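Local coordinates for oxidoreductase, NAD-binding/iron-sulfur cluster-binding protein (Nitratireductor pacificus pht-3B, PDB 6ZXU) that is a catabolic reductive dehalogenase that carries a cobalamin and two [4Fe-4S] clusters and probably removes halogen atoms from its organic substrates, at residues D372-K384 with T520-D532. Sequence-based numbering, arbitrary orientation.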
ATOM      1  N   ASP A 372      -8.226   8.350  28.982  1.00 28.80           N
ATOM      2  CA  ASP A 372      -8.244   7.148  29.794  1.00 33.90           C
ATOM      3  C   ASP A 372      -7.733   5.947  29.023  1.00 29.30           C
ATOM      4  O   ASP A 372      -8.331   5.501  28.050  1.00 31.58           O
ATOM      5  CB  ASP A 372      -9.681   6.883  30.236  1.00 36.05           C
ATOM      6  CG  ASP A 372      -9.809   5.596  31.092  1.00 35.46           C
ATOM      7  OD1 ASP A 372      -8.808   5.092  31.620  1.00 40.30           O
ATOM      8  OD2 ASP A 372     -10.942   5.114  31.224  1.00 41.09           O
ATOM      9  N   LEU A 373      -6.608   5.452  29.446  1.00 30.90           N
ATOM     10  CA  LEU A 373      -5.946   4.339  28.802  1.00 28.20           C
ATOM     11  C   LEU A 373      -6.039   3.058  29.623  1.00 29.53           C
ATOM     12  O   LEU A 373      -5.243   2.134  29.453  1.00 26.09           O
ATOM     13  CB  LEU A 373      -4.489   4.721  28.565  1.00 27.66           C
ATOM     14  CG  LEU A 373      -4.339   5.936  27.662  1.00 28.36           C
ATOM     15  CD1 LEU A 373      -2.891   6.330  27.551  1.00 28.52           C
ATOM     16  CD2 LEU A 373      -4.892   5.625  26.269  1.00 29.47           C
ATOM     17  N   SER A 374      -6.986   3.007  30.528  1.00 31.15           N
ATOM     18  CA  SER A 374      -7.009   1.908  31.503  1.00 32.73           C
ATOM     19  C   SER A 374      -7.708   0.685  30.991  1.00 32.93           C
ATOM     20  O   SER A 374      -7.526  -0.392  31.548  1.00 33.67           O
ATOM     21  CB  SER A 374      -7.701   2.343  32.828  1.00 33.12           C
ATOM     22  OG  SER A 374      -9.084   2.590  32.641  1.00 29.97           O
ATOM     23  N   ASP A 375      -8.488   0.832  29.907  1.00 31.96           N
ATOM     24  CA  ASP A 375      -9.218  -0.320  29.296  1.00 29.48           C
ATOM     25  C   ASP A 375      -8.518  -0.786  27.996  1.00 29.29           C
ATOM     26  O   ASP A 375      -8.493  -0.054  27.033  1.00 24.55           O
ATOM     27  CB  ASP A 375     -10.651   0.101  29.028  1.00 29.96           C
ATOM     28  CG  ASP A 375     -11.521  -1.028  28.461  1.00 32.75           C
ATOM     29  OD1 ASP A 375     -11.017  -2.042  27.955  1.00 36.64           O
ATOM     30  OD2 ASP A 375     -12.748  -0.938  28.611  1.00 40.96           O
ATOM     31  N   PRO A 376      -7.901  -1.975  28.008  1.00 30.24           N
ATOM     32  CA  PRO A 376      -7.212  -2.432  26.808  1.00 26.62           C
ATOM     33  C   PRO A 376      -8.166  -2.739  25.617  1.00 24.54           C
ATOM     34  O   PRO A 376      -7.775  -2.518  24.492  1.00 26.33           O
ATOM     35  CB  PRO A 376      -6.434  -3.670  27.261  1.00 25.99           C
ATOM     36  CG  PRO A 376      -6.573  -3.694  28.727  1.00 29.56           C
ATOM     37  CD  PRO A 376      -7.814  -2.968  29.079  1.00 29.24           C
ATOM     38  N   GLY A 377      -9.403  -3.075  25.887  1.00 21.01           N
ATOM     39  CA  GLY A 377     -10.400  -3.210  24.867  1.00 24.00           C
ATOM     40  C   GLY A 377     -10.690  -1.897  24.144  1.00 26.64           C
ATOM     41  O   GLY A 377     -10.808  -1.863  22.923  1.00 23.97           O
ATOM     42  N   ARG A 378     -10.784  -0.812  24.881  1.00 24.36           N
ATOM     43  CA  ARG A 378     -10.979   0.506  24.295  1.00 25.53           C
ATOM     44  C   ARG A 378      -9.697   1.031  23.623  1.00 22.20           C
ATOM     45  O   ARG A 378      -9.791   1.687  22.624  1.00 24.13           O
ATOM     46  CB  ARG A 378     -11.426   1.511  25.373  1.00 28.83           C
ATOM     47  CG  ARG A 378     -12.772   1.217  25.959  1.00 31.14           C
ATOM     48  CD  ARG A 378     -13.899   1.903  25.236  1.00 33.53           C
ATOM     49  NE  ARG A 378     -13.787   3.376  25.349  1.00 33.56           N
ATOM     50  CZ  ARG A 378     -14.657   4.243  24.807  1.00 31.50           C
ATOM     51  NH1 ARG A 378     -15.710   3.821  24.125  1.00 35.40           N
ATOM     52  NH2 ARG A 378     -14.419   5.561  24.880  1.00 34.43           N
ATOM     53  N   ASN A 379      -8.513   0.734  24.169  1.00 22.98           N
ATOM     54  CA  ASN A 379      -7.247   1.114  23.577  1.00 20.74           C
ATOM     55  C   ASN A 379      -7.130   0.443  22.169  1.00 21.14           C
ATOM     56  O   ASN A 379      -6.697   1.105  21.255  1.00 19.91           O
ATOM     57  CB  ASN A 379      -6.058   0.734  24.418  1.00 20.60           C
ATOM     58  CG  ASN A 379      -5.991   1.496  25.742  1.00 27.08           C
ATOM     59  OD1 ASN A 379      -6.787   2.441  25.988  1.00 23.56           O
ATOM     60  ND2 ASN A 379      -5.026   1.113  26.564  1.00 22.09           N
ATOM     61  N   ALA A 380      -7.573  -0.799  22.051  1.00 18.42           N
ATOM     62  CA  ALA A 380      -7.591  -1.459  20.767  1.00 21.61           C
ATOM     63  C   ALA A 380      -8.492  -0.786  19.772  1.00 19.15           C
ATOM     64  O   ALA A 380      -8.061  -0.492  18.669  1.00 16.90           O
ATOM     65  CB  ALA A 380      -7.914  -2.898  20.914  1.00 22.41           C
ATOM     66  N   GLU A 381      -9.670  -0.400  20.182  1.00 17.67           N
ATOM     67  CA  GLU A 381     -10.592   0.284  19.312  1.00 20.91           C
ATOM     68  C   GLU A 381     -10.088   1.671  18.921  1.00 19.60           C
ATOM     69  O   GLU A 381     -10.322   2.088  17.803  1.00 17.04           O
ATOM     70  CB  GLU A 381     -11.972   0.459  19.998  1.00 23.63           C
ATOM     71  CG  GLU A 381     -12.719  -0.803  20.320  1.00 28.03           C
ATOM     72  CD  GLU A 381     -14.090  -0.509  21.032  1.00 32.67           C
ATOM     73  OE1 GLU A 381     -14.932  -1.424  20.940  1.00 33.00           O
ATOM     74  OE2 GLU A 381     -14.318   0.638  21.617  1.00 31.68           O
ATOM     75  N   ALA A 382      -9.425   2.381  19.829  1.00 18.10           N
ATOM     76  CA  ALA A 382      -8.848   3.685  19.540  1.00 18.16           C
ATOM     77  C   ALA A 382      -7.740   3.587  18.486  1.00 16.63           C
ATOM     78  O   ALA A 382      -7.721   4.327  17.573  1.00 17.11           O
ATOM     79  CB  ALA A 382      -8.313   4.383  20.804  1.00 18.75           C
ATOM     80  N   ILE A 383      -6.867   2.619  18.634  1.00 17.59           N
ATOM     81  CA  ILE A 383      -5.779   2.364  17.725  1.00 18.41           C
ATOM     82  C   ILE A 383      -6.320   1.963  16.341  1.00 17.75           C
ATOM     83  O   ILE A 383      -5.853   2.467  15.339  1.00 18.06           O
ATOM     84  CB  ILE A 383      -4.854   1.276  18.328  1.00 17.55           C
ATOM     85  CG1 ILE A 383      -3.970   1.852  19.446  1.00 18.91           C
ATOM     86  CG2 ILE A 383      -3.947   0.665  17.265  1.00 18.82           C
ATOM     87  CD1 ILE A 383      -2.965   2.878  18.996  1.00 21.45           C
ATOM     88  N   LYS A 384      -7.310   1.113  16.289  1.00 16.65           N
ATOM     89  CA  LYS A 384      -7.958   0.797  15.046  1.00 18.24           C
ATOM     90  C   LYS A 384      -8.608   2.004  14.364  1.00 16.98           C
ATOM     91  O   LYS A 384      -8.338   2.268  13.208  1.00 18.61           O
ATOM     92  CB  LYS A 384      -8.932  -0.345  15.184  1.00 17.55           C
ATOM     93  CG  LYS A 384      -8.281  -1.623  15.613  1.00 19.46           C
ATOM     94  CD  LYS A 384      -9.292  -2.746  15.724  1.00 19.00           C
ATOM     95  CE  LYS A 384      -8.616  -4.025  16.124  1.00 21.59           C
ATOM     96  NZ  LYS A 384      -9.607  -5.105  16.144  1.00 27.70           N
ATOM     97  N   THR A 520       5.499  -1.695  16.577  1.00 13.90           N
ATOM     98  CA  THR A 520       5.449  -2.329  17.896  1.00 15.26           C
ATOM     99  C   THR A 520       5.270  -1.263  18.969  1.00 17.32           C
ATOM    100  O   THR A 520       5.656  -0.115  18.775  1.00 15.70           O
ATOM    101  CB  THR A 520       6.667  -3.178  18.140  1.00 13.18           C
ATOM    102  OG1 THR A 520       7.866  -2.430  17.920  1.00 15.57           O
ATOM    103  CG2 THR A 520       6.646  -4.401  17.154  1.00 17.20           C
ATOM    104  N   THR A 521       4.679  -1.656  20.080  1.00 17.64           N
ATOM    105  CA  THR A 521       4.423  -0.751  21.164  1.00 18.94           C
ATOM    106  C   THR A 521       4.239  -1.480  22.474  1.00 20.10           C
ATOM    107  O   THR A 521       3.912  -2.643  22.511  1.00 19.72           O
ATOM    108  CB  THR A 521       3.211   0.148  20.855  1.00 19.41           C
ATOM    109  OG1 THR A 521       3.048   1.177  21.855  1.00 19.53           O
ATOM    110  CG2 THR A 521       1.916  -0.595  20.658  1.00 18.44           C
ATOM    111  N   ASP A 522       4.319  -0.697  23.576  1.00 23.66           N
ATOM    112  CA  ASP A 522       3.904  -1.154  24.920  1.00 21.60           C
ATOM    113  C   ASP A 522       2.511  -0.731  25.341  1.00 22.12           C
ATOM    114  O   ASP A 522       2.027  -1.184  26.384  1.00 22.64           O
ATOM    115  CB  ASP A 522       4.943  -0.690  25.981  1.00 21.30           C
ATOM    116  CG  ASP A 522       6.266  -1.401  25.836  1.00 26.29           C
ATOM    117  OD1 ASP A 522       6.284  -2.638  25.416  1.00 23.11           O
ATOM    118  OD2 ASP A 522       7.289  -0.695  26.104  1.00 25.16           O
ATOM    119  N   LEU A 523       1.794   0.064  24.538  1.00 19.42           N
ATOM    120  CA  LEU A 523       0.425   0.398  24.883  1.00 18.72           C
ATOM    121  C   LEU A 523      -0.432  -0.813  25.072  1.00 20.25           C
ATOM    122  O   LEU A 523      -0.553  -1.636  24.185  1.00 21.29           O
ATOM    123  CB  LEU A 523      -0.191   1.270  23.821  1.00 21.03           C
ATOM    124  CG  LEU A 523      -1.602   1.708  24.057  1.00 24.06           C
ATOM    125  CD1 LEU A 523      -1.622   2.742  25.182  1.00 29.06           C
ATOM    126  CD2 LEU A 523      -2.226   2.285  22.787  1.00 28.34           C
ATOM    127  N   PRO A 524      -1.043  -0.992  26.251  1.00 24.79           N
ATOM    128  CA  PRO A 524      -1.888  -2.200  26.474  1.00 25.06           C
ATOM    129  C   PRO A 524      -3.142  -2.223  25.632  1.00 23.56           C
ATOM    130  O   PRO A 524      -3.921  -1.264  25.678  1.00 22.70           O
ATOM    131  CB  PRO A 524      -2.248  -2.141  28.006  1.00 24.79           C
ATOM    132  CG  PRO A 524      -1.152  -1.314  28.568  1.00 24.19           C
ATOM    133  CD  PRO A 524      -0.785  -0.275  27.512  1.00 25.19           C
ATOM    134  N   MET A 525      -3.307  -3.321  24.868  1.00 23.84           N
ATOM    135  CA  MET A 525      -4.421  -3.452  23.933  1.00 23.91           C
ATOM    136  C   MET A 525      -4.918  -4.871  23.952  1.00 21.07           C
ATOM    137  O   MET A 525      -4.072  -5.756  24.034  1.00 22.76           O
ATOM    138  CB  MET A 525      -3.946  -3.106  22.513  1.00 21.00           C
ATOM    139  CG  MET A 525      -3.479  -1.703  22.320  1.00 22.38           C
ATOM    140  SD  MET A 525      -2.677  -1.325  20.733  1.00 24.09           S
ATOM    141  CE  MET A 525      -1.211  -2.337  20.871  1.00 19.95           C
ATOM    142  N   SER A 526      -6.212  -5.066  23.812  1.00 18.89           N
ATOM    143  CA  SER A 526      -6.738  -6.391  23.516  1.00 21.73           C
ATOM    144  C   SER A 526      -6.285  -6.870  22.109  1.00 20.97           C
ATOM    145  O   SER A 526      -6.222  -6.078  21.159  1.00 25.35           O
ATOM    146  CB  SER A 526      -8.237  -6.412  23.553  1.00 23.26           C
ATOM    147  OG  SER A 526      -8.657  -5.938  24.802  1.00 28.64           O
ATOM    148  N   VAL A 527      -5.918  -8.135  22.010  1.00 19.42           N
ATOM    149  CA  VAL A 527      -5.368  -8.697  20.778  1.00 18.90           C
ATOM    150  C   VAL A 527      -6.461  -9.345  19.999  1.00 18.64           C
ATOM    151  O   VAL A 527      -7.526  -9.681  20.545  1.00 20.33           O
ATOM    152  CB  VAL A 527      -4.170  -9.690  21.028  1.00 18.55           C
ATOM    153  CG1 VAL A 527      -3.081  -8.999  21.753  1.00 18.88           C
ATOM    154  CG2 VAL A 527      -4.614 -10.898  21.724  1.00 22.72           C
ATOM    155  N   ASP A 528      -6.311  -9.353  18.684  1.00 19.71           N
ATOM    156  CA  ASP A 528      -7.170 -10.097  17.798  1.00 24.76           C
ATOM    157  C   ASP A 528      -6.764 -11.549  17.742  1.00 21.16           C
ATOM    158  O   ASP A 528      -5.791 -11.913  18.338  1.00 23.31           O
ATOM    159  CB  ASP A 528      -7.146  -9.480  16.385  1.00 26.93           C
ATOM    160  CG  ASP A 528      -7.779  -8.053  16.411  1.00 29.47           C
ATOM    161  OD1 ASP A 528      -9.000  -7.935  16.587  1.00 39.06           O
ATOM    162  OD2 ASP A 528      -7.047  -7.046  16.293  1.00 24.44           O
ATOM    163  N   ARG A 529      -7.609 -12.366  17.158  1.00 19.58           N
ATOM    164  CA  ARG A 529      -7.359 -13.794  16.984  1.00 19.87           C
ATOM    165  C   ARG A 529      -7.151 -14.144  15.499  1.00 15.92           C
ATOM    166  O   ARG A 529      -7.645 -13.440  14.635  1.00 16.66           O
ATOM    167  CB  ARG A 529      -8.518 -14.626  17.536  1.00 23.11           C
ATOM    168  CG  ARG A 529      -8.637 -14.616  19.040  1.00 28.26           C
ATOM    169  CD  ARG A 529      -9.617 -15.666  19.538  1.00 29.36           C
ATOM    170  NE  ARG A 529     -10.998 -15.358  19.242  1.00 33.06           N
ATOM    171  CZ  ARG A 529     -11.958 -16.276  19.101  1.00 32.74           C
ATOM    172  NH1 ARG A 529     -11.674 -17.573  19.139  1.00 35.88           N
ATOM    173  NH2 ARG A 529     -13.200 -15.890  18.852  1.00 32.77           N
ATOM    174  N   PRO A 530      -6.388 -15.195  15.219  1.00 16.51           N
ATOM    175  CA  PRO A 530      -6.301 -15.692  13.854  1.00 15.15           C
ATOM    176  C   PRO A 530      -7.619 -15.965  13.190  1.00 15.51           C
ATOM    177  O   PRO A 530      -8.652 -16.169  13.876  1.00 15.08           O
ATOM    178  CB  PRO A 530      -5.501 -16.993  14.015  1.00 17.10           C
ATOM    179  CG  PRO A 530      -4.705 -16.784  15.237  1.00 17.77           C
ATOM    180  CD  PRO A 530      -5.513 -15.934  16.129  1.00 16.38           C
ATOM    181  N   ILE A 531      -7.617 -16.033  11.854  1.00 12.16           N
ATOM    182  CA  ILE A 531      -8.876 -16.205  11.094  1.00 15.92           C
ATOM    183  C   ILE A 531      -8.827 -17.527  10.316  1.00 15.30           C
ATOM    184  O   ILE A 531      -7.755 -18.074  10.055  1.00 14.06           O
ATOM    185  CB  ILE A 531      -9.184 -15.038  10.126  1.00 15.99           C
ATOM    186  CG1 ILE A 531      -8.039 -14.864   9.192  1.00 14.86           C
ATOM    187  CG2 ILE A 531      -9.562 -13.787  10.927  1.00 18.28           C
ATOM    188  CD1 ILE A 531      -8.262 -13.811   8.124  1.00 15.66           C
ATOM    189  N   ASP A 532     -10.013 -18.067  10.041  1.00 16.55           N
ATOM    190  CA  ASP A 532     -10.170 -19.283   9.241  1.00 15.94           C
ATOM    191  C   ASP A 532     -11.264 -19.047   8.196  1.00 18.96           C
ATOM    192  O   ASP A 532     -12.438 -19.001   8.551  1.00 19.26           O
ATOM    193  CB  ASP A 532     -10.506 -20.452  10.097  1.00 21.40           C
ATOM    194  CG  ASP A 532     -10.723 -21.756   9.260  1.00 28.29           C
ATOM    195  OD1 ASP A 532     -10.479 -21.852   8.017  1.00 27.44           O
ATOM    196  OD2 ASP A 532     -11.151 -22.751   9.838  1.00 39.28           O
TER
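The flat amide of Asn379 reaches Pro524 through ND2, which donates to Pro524 O at 2.8 Å, straight enough (159°), with the oxygen near the amide plane and the donor in the carbonyl plane, while Leu523 CD1 lies 4.0 Å from the same nitrogen. The second ND2 bond goes back to Leu373 O, so two carbonyls fix the turn of the buried amide and tie the loop before the helix to the 522-530 loop. This is an α+β arrangement: helix 376-390, with Asp375 at the N-cap and its OD1 accepting weakly from Gly377 N and Arg378 N, packs against the loop leaving strand 514-521 of a four-stranded antiparallel sheet. The peptide carbonyl of Pro376 is gripped on both faces, by Ser526 N (3.1 Å) from one and by its own helix partner Ala380 N from the other; Met525 CA adds a CA-H...O contact.

One turn on from Asn379, Ile383 and Leu523 meet tip to tip, and Met525 crosses Ile383 at about a right angle with SD 3.7 Å from CG1. Val424 of strand 422-429 touches both Ile383 and Met525. Ala380 fits CB against Ser526 O. Beyond it, Lys384, fully extended past CG, and Asp528 come from opposite directions into a salt bridge. Asp528 OD2 takes a weak bond from NZ (3.2 Å) and another from Ile397 N of strand 394-399, which helps orient the carboxylate; NZ sits closer to OD1, 2.9 Å away on its syn lone pair.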